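Local coordinates for protein lysine specific cysteine protease (Porphyromonas gingivalis, PDB 3KM5) that cleaves proteins after lysine and may act as a virulence factor, represented here by its K2 cleaved adhesin domain, a haemolytic, calcium-binding beta jelly roll, at residues 8-13 against 49-54; 42-47 against 168-173; 19-24 against 67-72; 81-86 against 142-147. All blocks are in the same frame, centred on the assembly; numbering follows the deposited sequence. Where two conformers were deposited one is given.

Interaction 1: 8-13 against 49-54; sequences TFESST and GSNVVS. With CA (calcium ion), chain D; SO4 (sulfate ion), chain E.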
# COMPACT_ATOMS: atom_id res chain seq x y z
N THR A 8 4.32 -3.79 10.45
CA THR A 8 5.60 -3.85 9.76
C THR A 8 5.57 -4.80 8.59
O THR A 8 6.53 -4.83 7.83
CB THR A 8 6.72 -4.31 10.69
OG1 THR A 8 6.48 -5.67 11.08
CG2 THR A 8 6.83 -3.37 11.89
N PHE A 9 4.54 -5.64 8.52
CA PHE A 9 4.44 -6.73 7.55
C PHE A 9 5.47 -7.83 7.72
O PHE A 9 5.48 -8.76 6.95
CB PHE A 9 4.41 -6.22 6.10
CG PHE A 9 3.27 -5.27 5.87
CD1 PHE A 9 1.96 -5.75 5.91
CD2 PHE A 9 3.48 -3.91 5.77
CE1 PHE A 9 0.87 -4.89 5.80
CE2 PHE A 9 2.39 -3.05 5.64
CZ PHE A 9 1.10 -3.53 5.66
N GLU A 10 6.26 -7.78 8.79
CA GLU A 10 7.30 -8.77 8.99
C GLU A 10 6.72 -10.13 9.34
O GLU A 10 7.33 -11.16 8.98
CB GLU A 10 8.32 -8.29 10.02
CG GLU A 10 8.97 -6.98 9.63
CD GLU A 10 9.63 -7.02 8.29
OE1 GLU A 10 10.48 -7.91 8.02
OE2 GLU A 10 9.35 -6.10 7.45
N SER A 11 5.54 -10.14 9.98
CA SER A 11 4.82 -11.40 10.27
C SER A 11 3.98 -11.96 9.11
O SER A 11 3.35 -13.02 9.25
CB SER A 11 3.93 -11.24 11.49
OG SER A 11 2.74 -10.55 11.16
N SER A 12 3.96 -11.26 7.98
CA SER A 12 3.26 -11.75 6.79
C SER A 12 4.24 -12.46 5.87
O SER A 12 5.46 -12.44 6.10
CB SER A 12 2.63 -10.58 6.03
OG SER A 12 1.58 -10.03 6.80
N THR A 13 3.72 -13.11 4.83
CA THR A 13 4.57 -13.91 3.92
C THR A 13 4.47 -13.43 2.47
O THR A 13 3.41 -13.02 2.00
CB THR A 13 4.17 -15.39 4.01
OG1 THR A 13 4.46 -15.88 5.34
CG2 THR A 13 4.90 -16.24 3.01
N GLY A 49 12.92 -3.86 8.01
CA GLY A 49 12.94 -5.31 7.84
C GLY A 49 13.00 -5.75 6.40
O GLY A 49 13.65 -5.07 5.59
N SER A 50 12.36 -6.88 6.08
CA SER A 50 12.39 -7.40 4.72
C SER A 50 11.08 -7.24 3.97
O SER A 50 11.06 -7.33 2.73
CB SER A 50 12.81 -8.88 4.68
OG SER A 50 11.82 -9.72 5.24
N ASN A 51 9.99 -6.98 4.69
CA ASN A 51 8.66 -7.04 4.08
C ASN A 51 7.92 -5.71 3.91
O ASN A 51 8.01 -4.81 4.73
CB ASN A 51 7.77 -7.97 4.92
CG ASN A 51 8.18 -9.46 4.82
OD1 ASN A 51 9.17 -9.78 4.18
ND2 ASN A 51 7.42 -10.33 5.42
N VAL A 52 7.17 -5.64 2.84
CA VAL A 52 6.23 -4.52 2.60
C VAL A 52 4.88 -5.08 2.18
O VAL A 52 4.74 -6.28 2.01
CB VAL A 52 6.76 -3.59 1.47
CG1 VAL A 52 8.19 -3.11 1.82
CG2 VAL A 52 6.71 -4.35 0.14
N VAL A 53 3.89 -4.21 1.98
CA VAL A 53 2.68 -4.59 1.23
C VAL A 53 2.67 -3.79 -0.10
O VAL A 53 3.20 -2.67 -0.15
CB VAL A 53 1.41 -4.41 2.07
CG1 VAL A 53 1.04 -2.92 2.22
CG2 VAL A 53 0.23 -5.26 1.54
N SER A 54 2.07 -4.36 -1.15
CA SER A 54 2.22 -3.80 -2.51
C SER A 54 0.91 -3.92 -3.25
O SER A 54 0.13 -4.83 -3.01
CB SER A 54 3.27 -4.62 -3.28
OG SER A 54 2.79 -5.94 -3.55
CA CA D . 8.57 -3.94 6.86
S SO4 E . 3.67 -7.52 12.07
O1 SO4 E . 4.57 -8.20 13.01
O2 SO4 E . 2.26 -7.68 12.49
O3 SO4 E . 3.88 -8.09 10.76
O4 SO4 E . 3.88 -6.07 12.09
O HOH W 1 9.00 -2.76 8.86
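Glu10 and Asn51 meet at a calcium site of the jelly-roll adhesin domain, where a type I beta turn from Phe9 to Ser12 is joined to the start of strand 51-56. Metal ligation is the first element: Thr8 O, Glu10 OE2 and Asn51 O each lie 2.4 Å from the calcium ion, and Gly48, Asp172 and a water complete the site. The second is a pair of hydrogen bonds to the carboxylate, both received on its syn side. Ser50 N gives to Glu10 OE1 at 2.9 Å, Asn51 N to Glu10 OE2 at 3.0 Å, each donor a little over 20° out of the carboxylate plane. Glu10 OE2 therefore serves the metal and an amide at once, and the two N-H groups fix the rotation of the carboxylate. Apolar packing is the third. Val53 CB sits over one face of the Phe9 ring, 3.8 Å from its centroid and 14° off the normal, while Val53 CG1 reaches Phe9 CZ at 3.5 Å; Pro18 and Ile174 also touch this side chain. The turn itself is held from the strand: Asn51 CG stands anti to its carbonyl carbon (chi1 -70°), and the carboxamide beyond it meets the turn. Phe9 O accepts from Ser12 N, the hydrogen bond that closes the turn, and, from the opposite face of the carbonyl plane, from Asn51 ND2 at 2.9 Å.

Interaction 2: 42-47 against 168-173; sequences DWLTAH and YILLDD. With CA (calcium ion), chain D.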
# COMPACT_ATOMS: atom_id res chain seq x y z
N ASP A 42 14.67 -9.42 -5.96
CA ASP A 42 15.95 -8.72 -5.94
C ASP A 42 15.77 -7.20 -5.98
O ASP A 42 16.52 -6.47 -5.34
CB ASP A 42 16.86 -9.18 -7.09
N TRP A 43 14.74 -6.73 -6.70
CA TRP A 43 14.52 -5.29 -6.92
C TRP A 43 14.02 -4.53 -5.69
O TRP A 43 14.16 -3.33 -5.60
CB TRP A 43 13.59 -5.01 -8.12
CG TRP A 43 12.16 -5.52 -8.06
CD1 TRP A 43 11.69 -6.68 -8.60
CD2 TRP A 43 11.02 -4.87 -7.46
NE1 TRP A 43 10.34 -6.80 -8.38
CE2 TRP A 43 9.90 -5.69 -7.69
CE3 TRP A 43 10.84 -3.67 -6.76
CZ2 TRP A 43 8.62 -5.35 -7.23
CZ3 TRP A 43 9.57 -3.33 -6.33
CH2 TRP A 43 8.48 -4.16 -6.56
N LEU A 44 13.47 -5.27 -4.75
CA LEU A 44 12.77 -4.67 -3.62
C LEU A 44 13.67 -4.46 -2.39
O LEU A 44 14.40 -5.38 -1.99
CB LEU A 44 11.63 -5.60 -3.25
CG LEU A 44 10.78 -5.18 -2.04
CD1 LEU A 44 9.98 -3.90 -2.33
CD2 LEU A 44 9.89 -6.34 -1.60
N THR A 45 13.56 -3.28 -1.78
CA THR A 45 14.06 -3.01 -0.44
C THR A 45 12.92 -2.44 0.40
O THR A 45 12.28 -1.47 0.00
CB THR A 45 15.24 -2.01 -0.46
OG1 THR A 45 16.24 -2.52 -1.36
CG2 THR A 45 15.87 -1.86 0.93
N ALA A 46 12.67 -3.04 1.55
CA ALA A 46 11.63 -2.56 2.47
C ALA A 46 12.07 -1.32 3.20
O ALA A 46 13.27 -1.05 3.32
CB ALA A 46 11.29 -3.64 3.48
N HIS A 47 11.10 -0.59 3.75
CA HIS A 47 11.42 0.57 4.58
C HIS A 47 12.04 0.08 5.89
O HIS A 47 13.02 0.64 6.39
CB HIS A 47 10.19 1.38 4.92
CG HIS A 47 10.48 2.57 5.75
ND1 HIS A 47 10.09 2.70 7.07
CD2 HIS A 47 11.15 3.71 5.45
CE1 HIS A 47 10.54 3.84 7.55
NE2 HIS A 47 11.16 4.49 6.58
N TYR A 168 3.78 0.64 -9.23
CA TYR A 168 3.35 0.06 -7.94
C TYR A 168 3.28 1.18 -6.92
O TYR A 168 3.87 2.27 -7.08
CB TYR A 168 4.30 -1.05 -7.41
CG TYR A 168 5.72 -0.62 -7.29
CD1 TYR A 168 6.11 0.18 -6.24
CD2 TYR A 168 6.69 -0.95 -8.24
CE1 TYR A 168 7.36 0.62 -6.10
CE2 TYR A 168 7.99 -0.52 -8.10
CZ TYR A 168 8.33 0.28 -7.03
OH TYR A 168 9.61 0.78 -6.86
N ILE A 169 2.51 0.89 -5.86
CA ILE A 169 2.67 1.57 -4.57
C ILE A 169 2.99 0.53 -3.51
O ILE A 169 2.36 -0.54 -3.44
CB ILE A 169 1.46 2.42 -4.22
CG1 ILE A 169 1.67 3.12 -2.89
CG2 ILE A 169 0.15 1.64 -4.20
CD1 ILE A 169 0.79 4.32 -2.67
N LEU A 170 4.02 0.81 -2.71
CA LEU A 170 4.35 -0.02 -1.56
C LEU A 170 4.02 0.75 -0.28
O LEU A 170 4.21 1.98 -0.25
CB LEU A 170 5.84 -0.33 -1.52
CG LEU A 170 6.45 -0.81 -2.83
CD1 LEU A 170 7.97 -1.04 -2.68
CD2 LEU A 170 5.75 -2.06 -3.31
N LEU A 171 3.65 0.04 0.80
CA LEU A 171 3.47 0.63 2.12
C LEU A 171 4.25 -0.16 3.12
O LEU A 171 4.41 -1.36 2.98
CB LEU A 171 2.00 0.67 2.59
CG LEU A 171 1.02 1.30 1.62
CD1 LEU A 171 -0.42 1.02 2.02
CD2 LEU A 171 1.23 2.81 1.56
N ASP A 172 4.74 0.53 4.15
CA ASP A 172 5.41 -0.16 5.26
C ASP A 172 5.31 0.71 6.51
O ASP A 172 5.06 1.90 6.44
CB ASP A 172 6.85 -0.44 4.85
CG ASP A 172 7.53 -1.55 5.66
OD1 ASP A 172 6.85 -2.21 6.47
OD2 ASP A 172 8.73 -1.78 5.40
N ASP A 173 5.50 0.07 7.66
CA ASP A 173 5.62 0.75 8.93
C ASP A 173 4.43 1.68 9.19
O ASP A 173 4.56 2.89 9.47
CB ASP A 173 7.00 1.46 9.05
CG ASP A 173 8.12 0.47 9.23
OD1 ASP A 173 7.88 -0.60 9.80
OD2 ASP A 173 9.24 0.70 8.70
CA CA D . 8.57 -3.94 6.86
O HOH W 1 9.00 -2.76 8.86
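Trp43 on Tyr168 and His47 on Asp173 mark the apolar and polar ends of a largely buried contact, in which loop residues 43-47 run roughly alongside 168-173 of strand 168-177. At the apolar end the planes of the Trp43 six-membered ring and the Tyr168 ring are 28° apart and offset, so the rings hardly overlap, with centroids 5.1 Å from each other; Trp43 CH2 lies over the Tyr168 face, toward its rim. Trp43 NE1 hydrogen-bonds to Gly128 O and Tyr168 OH to Ser140 OG. Next along, Leu44 CD1 touches Leu170 CD1 at 3.5 Å. At the polar end His47 CG is anti to its backbone N (chi1 -179°), and the ring that follows presents ND1 to Asp173. The His47 ND1 to Asp173 OD2 hydrogen bond is 2.7 Å long, near the ring plane, and uses the anti lone pair of the carboxylate, whose plane is turned 73° from the ring. Asp172 holds calcium through both oxygens, OD1 at 2.5 Å and OD2 at 2.6 Å. Asp173 is thus a second-shell residue: calcium probably offsets the charge of Asp172, while His47 and the metal-bound water each take one oxygen of Asp173.

Interaction 3: 19-24 against 67-72; sequences AEWTTI and NYLISK. With CA (calcium ion), chain C.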
# COMPACT_ATOMS: atom_id res chain seq x y z
N ALA A 19 -1.22 -10.69 6.99
CA ALA A 19 -1.81 -11.26 8.17
C ALA A 19 -2.54 -10.13 8.93
O ALA A 19 -2.02 -9.04 9.06
CB ALA A 19 -0.68 -11.87 9.02
N GLU A 20 -3.75 -10.38 9.38
CA GLU A 20 -4.52 -9.39 10.17
C GLU A 20 -5.07 -8.20 9.39
O GLU A 20 -5.56 -7.26 10.01
CB GLU A 20 -3.72 -8.81 11.34
CG GLU A 20 -3.19 -9.81 12.35
CD GLU A 20 -2.79 -9.11 13.65
OE1 GLU A 20 -3.56 -9.18 14.63
OE2 GLU A 20 -1.74 -8.44 13.68
N TRP A 21 -5.04 -8.26 8.07
CA TRP A 21 -5.71 -7.27 7.22
C TRP A 21 -6.68 -8.02 6.35
O TRP A 21 -6.52 -9.24 6.14
CB TRP A 21 -4.71 -6.50 6.33
CG TRP A 21 -3.77 -5.63 7.11
CD1 TRP A 21 -2.79 -6.04 7.97
CD2 TRP A 21 -3.77 -4.19 7.20
NE1 TRP A 21 -2.17 -4.96 8.54
CE2 TRP A 21 -2.74 -3.81 8.07
CE3 TRP A 21 -4.52 -3.19 6.57
CZ2 TRP A 21 -2.46 -2.50 8.37
CZ3 TRP A 21 -4.24 -1.86 6.86
CH2 TRP A 21 -3.21 -1.52 7.75
N THR A 22 -7.67 -7.33 5.83
CA THR A 22 -8.47 -7.91 4.76
C THR A 22 -8.29 -7.08 3.50
O THR A 22 -7.77 -5.98 3.58
CB THR A 22 -9.95 -8.04 5.14
OG1 THR A 22 -10.45 -6.79 5.57
CG2 THR A 22 -10.17 -9.08 6.28
N THR A 23 -8.70 -7.60 2.36
CA THR A 23 -8.53 -6.92 1.12
C THR A 23 -9.80 -7.05 0.29
O THR A 23 -10.60 -7.98 0.46
CB THR A 23 -7.37 -7.48 0.29
OG1 THR A 23 -7.68 -8.83 -0.10
CG2 THR A 23 -6.04 -7.47 1.04
N ILE A 24 -9.96 -6.07 -0.58
CA ILE A 24 -10.99 -6.08 -1.63
C ILE A 24 -10.34 -5.82 -2.99
O ILE A 24 -9.60 -4.82 -3.19
CB ILE A 24 -12.10 -5.03 -1.39
CG1 ILE A 24 -12.69 -5.13 0.01
CG2 ILE A 24 -13.23 -5.20 -2.45
CD1 ILE A 24 -13.67 -4.00 0.35
N ASN A 67 -8.13 -1.35 -5.48
CA ASN A 67 -7.76 -2.36 -4.51
C ASN A 67 -7.76 -1.76 -3.12
O ASN A 67 -7.11 -0.74 -2.86
CB ASN A 67 -6.34 -2.91 -4.79
CG ASN A 67 -6.17 -3.50 -6.16
OD1 ASN A 67 -7.11 -4.03 -6.73
ND2 ASN A 67 -4.94 -3.49 -6.65
N TYR A 68 -8.51 -2.37 -2.19
CA TYR A 68 -8.56 -1.93 -0.79
C TYR A 68 -7.77 -2.85 0.13
O TYR A 68 -7.91 -4.07 0.09
CB TYR A 68 -10.03 -1.92 -0.29
CG TYR A 68 -11.00 -0.93 -0.92
CD1 TYR A 68 -11.55 0.11 -0.16
CD2 TYR A 68 -11.43 -1.11 -2.19
CE1 TYR A 68 -12.48 0.97 -0.69
CE2 TYR A 68 -12.37 -0.24 -2.74
CZ TYR A 68 -12.88 0.78 -1.98
OH TYR A 68 -13.83 1.62 -2.57
N LEU A 69 -7.03 -2.22 0.99
CA LEU A 69 -6.30 -2.87 2.08
C LEU A 69 -6.91 -2.34 3.39
O LEU A 69 -6.79 -1.14 3.66
CB LEU A 69 -4.82 -2.55 1.99
CG LEU A 69 -3.94 -3.03 3.16
CD1 LEU A 69 -3.89 -4.52 3.14
CD2 LEU A 69 -2.57 -2.49 2.99
N ILE A 70 -7.53 -3.21 4.17
CA ILE A 70 -8.35 -2.82 5.32
C ILE A 70 -7.81 -3.37 6.64
O ILE A 70 -7.56 -4.57 6.80
CB ILE A 70 -9.82 -3.30 5.11
CG1 ILE A 70 -10.36 -2.75 3.80
CG2 ILE A 70 -10.74 -2.89 6.26
CD1 ILE A 70 -11.72 -3.34 3.33
N SER A 71 -7.61 -2.46 7.59
CA SER A 71 -7.06 -2.83 8.90
C SER A 71 -8.03 -3.68 9.70
O SER A 71 -9.20 -3.81 9.40
CB SER A 71 -6.74 -1.58 9.71
OG SER A 71 -7.92 -0.89 10.13
N LYS A 72 -7.50 -4.23 10.79
CA LYS A 72 -8.30 -4.76 11.88
C LYS A 72 -9.02 -3.60 12.56
O LYS A 72 -8.76 -2.41 12.28
CB LYS A 72 -7.37 -5.49 12.88
CG LYS A 72 -6.44 -4.58 13.66
CD LYS A 72 -5.47 -5.41 14.53
CE LYS A 72 -4.51 -4.55 15.33
NZ LYS A 72 -3.61 -5.36 16.22
CA CA C . -7.58 -5.43 -8.65
O HOH W 2 -4.63 -4.72 10.77
O HOH W 3 -1.59 -5.85 14.44
O HOH W 4 -10.15 -6.20 8.37
O HOH W 5 -5.88 -4.24 -9.94
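Strands 22-24 and 67-70 pair antiparallel, 164° between directions, with two hydrogen-bonded pairs flanking the non-hydrogen-bonded pair Thr23-Leu69: Thr22 N to Ile70 O and Ile24 N to Tyr68 O at 2.9 Å, and the reciprocals Ile70 N to Thr22 O at 2.8 Å and Tyr68 N to Ile24 O at 2.9 Å. Strand 22-25 is an outermost strand of a five-stranded jelly-roll sheet. On the face shared by Thr22, Ile24, Tyr68 and Ile70, Ile24 CD1 meets Ile70 CD1 at 3.6 Å, and Ile24 CB packs against Tyr68 CB. Before the strand, Trp21 CG is anti to the carbonyl carbon (chi1 -66°). The indole lies against residues 69-71: Ser71 CA is over the six-membered ring, 3.8 Å from the centroid, and Leu69 CG touches Trp21 CE3. Trp21 NE1 hydrogen-bonds to Glu7 OE1, and Ile174 and Phe176 touch this side chain from the other sheet. One water accepts a hydrogen bond from Lys72 N and donates one to Glu20 O. Another links Glu20 OE2 and Lys72 NZ at 2.7 Å each; Glu20 OE1 is 4.1 Å from Lys72 NZ, beyond a salt bridge. Asn67 OD1 binds, at 2.4 Å, a calcium ion whose other protein ligands are Asp25, Asp27, Asp29 and Gln31. Direct hydrogen bonds along the strands thus give way to water at the Glu20/Lys72 end, where the attraction is probably mild.

Interaction 4: 81-86 against 142-147; sequences KYYYAV and WIERTV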
# COMPACT_ATOMS: atom_id res chain seq x y z
N LYS A 81 0.29 7.03 10.70
CA LYS A 81 1.50 7.50 10.07
C LYS A 81 2.07 6.30 9.32
O LYS A 81 2.08 5.17 9.84
CB LYS A 81 2.47 8.03 11.12
CG LYS A 81 3.78 8.54 10.52
CD LYS A 81 4.87 7.58 10.65
CE LYS A 81 5.42 7.62 12.02
NZ LYS A 81 6.71 6.90 12.10
N TYR A 82 2.61 6.50 8.13
CA TYR A 82 3.08 5.39 7.33
C TYR A 82 4.11 5.92 6.34
O TYR A 82 4.30 7.13 6.20
CB TYR A 82 1.93 4.70 6.57
CG TYR A 82 1.17 5.65 5.66
CD1 TYR A 82 1.50 5.77 4.32
CD2 TYR A 82 0.17 6.49 6.16
CE1 TYR A 82 0.81 6.67 3.48
CE2 TYR A 82 -0.50 7.39 5.34
CZ TYR A 82 -0.18 7.47 4.02
OH TYR A 82 -0.86 8.39 3.25
N TYR A 83 4.77 4.99 5.67
CA TYR A 83 5.71 5.28 4.60
C TYR A 83 5.28 4.56 3.34
O TYR A 83 4.87 3.41 3.39
CB TYR A 83 7.15 4.86 5.00
CG TYR A 83 7.62 5.48 6.28
CD1 TYR A 83 8.39 6.62 6.31
CD2 TYR A 83 7.27 4.90 7.50
CE1 TYR A 83 8.81 7.20 7.55
CE2 TYR A 83 7.65 5.46 8.70
CZ TYR A 83 8.42 6.59 8.73
OH TYR A 83 8.78 7.15 9.96
N TYR A 84 5.34 5.26 2.21
CA TYR A 84 5.08 4.67 0.92
C TYR A 84 6.25 4.85 -0.01
O TYR A 84 7.09 5.73 0.16
CB TYR A 84 3.80 5.24 0.31
CG TYR A 84 3.88 6.61 -0.33
CD1 TYR A 84 4.35 6.77 -1.63
CD2 TYR A 84 3.50 7.73 0.37
CE1 TYR A 84 4.41 8.01 -2.21
CE2 TYR A 84 3.52 8.97 -0.23
CZ TYR A 84 4.00 9.11 -1.49
OH TYR A 84 4.03 10.37 -2.06
N ALA A 85 6.27 4.01 -1.03
CA ALA A 85 7.28 4.11 -2.08
C ALA A 85 6.62 3.79 -3.42
O ALA A 85 5.74 2.98 -3.52
CB ALA A 85 8.46 3.15 -1.79
N VAL A 86 7.08 4.47 -4.46
CA VAL A 86 6.62 4.20 -5.82
C VAL A 86 7.86 4.07 -6.71
O VAL A 86 8.97 4.30 -6.27
CB VAL A 86 5.69 5.32 -6.38
CG1 VAL A 86 4.42 5.41 -5.55
CG2 VAL A 86 6.38 6.67 -6.40
N TRP A 142 11.39 6.23 0.04
CA TRP A 142 10.27 6.10 1.03
C TRP A 142 9.86 7.46 1.56
O TRP A 142 10.69 8.24 2.01
CB TRP A 142 10.68 5.21 2.19
CG TRP A 142 10.78 3.82 1.76
CD1 TRP A 142 11.90 3.18 1.27
CD2 TRP A 142 9.71 2.88 1.66
NE1 TRP A 142 11.58 1.89 0.94
CE2 TRP A 142 10.24 1.70 1.11
CE3 TRP A 142 8.35 2.94 1.95
CZ2 TRP A 142 9.46 0.57 0.89
CZ3 TRP A 142 7.58 1.81 1.73
CH2 TRP A 142 8.15 0.64 1.22
N ILE A 143 8.55 7.71 1.53
CA ILE A 143 7.98 9.01 1.84
C ILE A 143 7.04 8.88 3.04
O ILE A 143 6.15 8.03 3.04
CB ILE A 143 7.17 9.49 0.64
CG1 ILE A 143 8.09 9.64 -0.59
CG2 ILE A 143 6.44 10.81 0.94
CD1 ILE A 143 9.20 10.58 -0.36
N GLU A 144 7.19 9.75 4.04
CA GLU A 144 6.37 9.72 5.25
C GLU A 144 5.07 10.50 5.05
O GLU A 144 5.07 11.58 4.47
CB GLU A 144 7.16 10.29 6.44
CG GLU A 144 6.41 10.15 7.77
CD GLU A 144 7.16 10.64 9.00
OE1 GLU A 144 8.30 11.11 8.89
OE2 GLU A 144 6.56 10.55 10.10
N ARG A 145 3.99 9.99 5.61
CA ARG A 145 2.72 10.69 5.72
C ARG A 145 2.10 10.48 7.07
O ARG A 145 2.28 9.42 7.63
CB ARG A 145 1.74 10.15 4.65
CG ARG A 145 2.12 10.46 3.22
CD ARG A 145 1.99 11.93 2.89
NE ARG A 145 2.40 12.28 1.52
CZ ARG A 145 3.53 12.89 1.18
NH1 ARG A 145 4.48 13.17 2.06
NH2 ARG A 145 3.76 13.18 -0.09
N THR A 146 1.40 11.49 7.58
CA THR A 146 0.68 11.42 8.84
C THR A 146 -0.72 11.99 8.57
O THR A 146 -0.86 13.14 8.17
CB THR A 146 1.43 12.26 9.92
OG1 THR A 146 2.75 11.77 10.10
CG2 THR A 146 0.71 12.21 11.25
N VAL A 147 -1.73 11.16 8.82
CA VAL A 147 -3.10 11.46 8.44
C VAL A 147 -3.98 11.43 9.68
O VAL A 147 -3.96 10.47 10.46
CB VAL A 147 -3.59 10.45 7.41
CG1 VAL A 147 -5.09 10.64 7.12
CG2 VAL A 147 -2.78 10.62 6.14
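Tyr82 and Tyr84 carry CG between their backbone N and carbonyl carbon (chi1 58° and 78°), and their rings meet the side chains of Arg145 and Ile143 on the partner strand. Arg145 CB lies over the Tyr82 face, 3.8 Å from the centroid, and Ile143 CB over the Tyr84 face at 3.9 Å, both CH-pi contacts. The backbones are antiparallel, with Tyr82-Arg145 and Tyr84-Ile143 as hydrogen-bonded pairs, each joined by two reciprocal N-H to O hydrogen bonds of 2.8 to 3.0 Å; 144° between the strand directions shows a marked twist. At the loop end Ala85 CB sits over the centre of the Trp142 six-membered ring, 3.5 Å from its centroid. On the face bearing Lys81, Tyr83 and Glu144, the Tyr83 ring and the extended Glu144 lie side by side, Tyr83 CE1 3.7 Å from Glu144 CB. Lys81, bent at its second and third torsions, hydrogen-bonds through NZ to Tyr83 OH at 3.0 Å. Arg145 NH1 hydrogen-bonds to Glu144 O. Tyr82 OH hydrogen-bonds to Tyr95 OH, so the Tyr82, Tyr84 and Arg145 face meets the opposing sheet. Aliphatic carbons laid on aromatic faces thus add side-chain packing to the four backbone hydrogen bonds. Lys81 NZ and Glu144 OE2, at 4.2 Å, are beyond a salt bridge and their attraction is probably modest, whereas Arg145 NE has one with Glu115 of strand 109-115.

In the fold
Interactions 1, 2 and 4 belong to one sheet of the jelly roll, in which strand 168-177 lies between 51-56 and 79-86; interaction 3 lies in the other. Interactions 1 and 2 share a calcium ion and its water, and Val53 O lies 2.9 Å from Leu171 N. Interaction 2 is the most buried, while the other three mix core with surface. Its His47 also stacks on Tyr83 of interaction 4. Metal ligation and carboxylate hydrogen bonds rule at 8-13/49-54 and 42-47/168-173, whereas 19-24/67-72 and 81-86/142-147 are strand pairings, the former with Asn67 binding the other calcium ion at its end. Those two stand on opposite sides of the chain's centre, about 18 Å apart between centres.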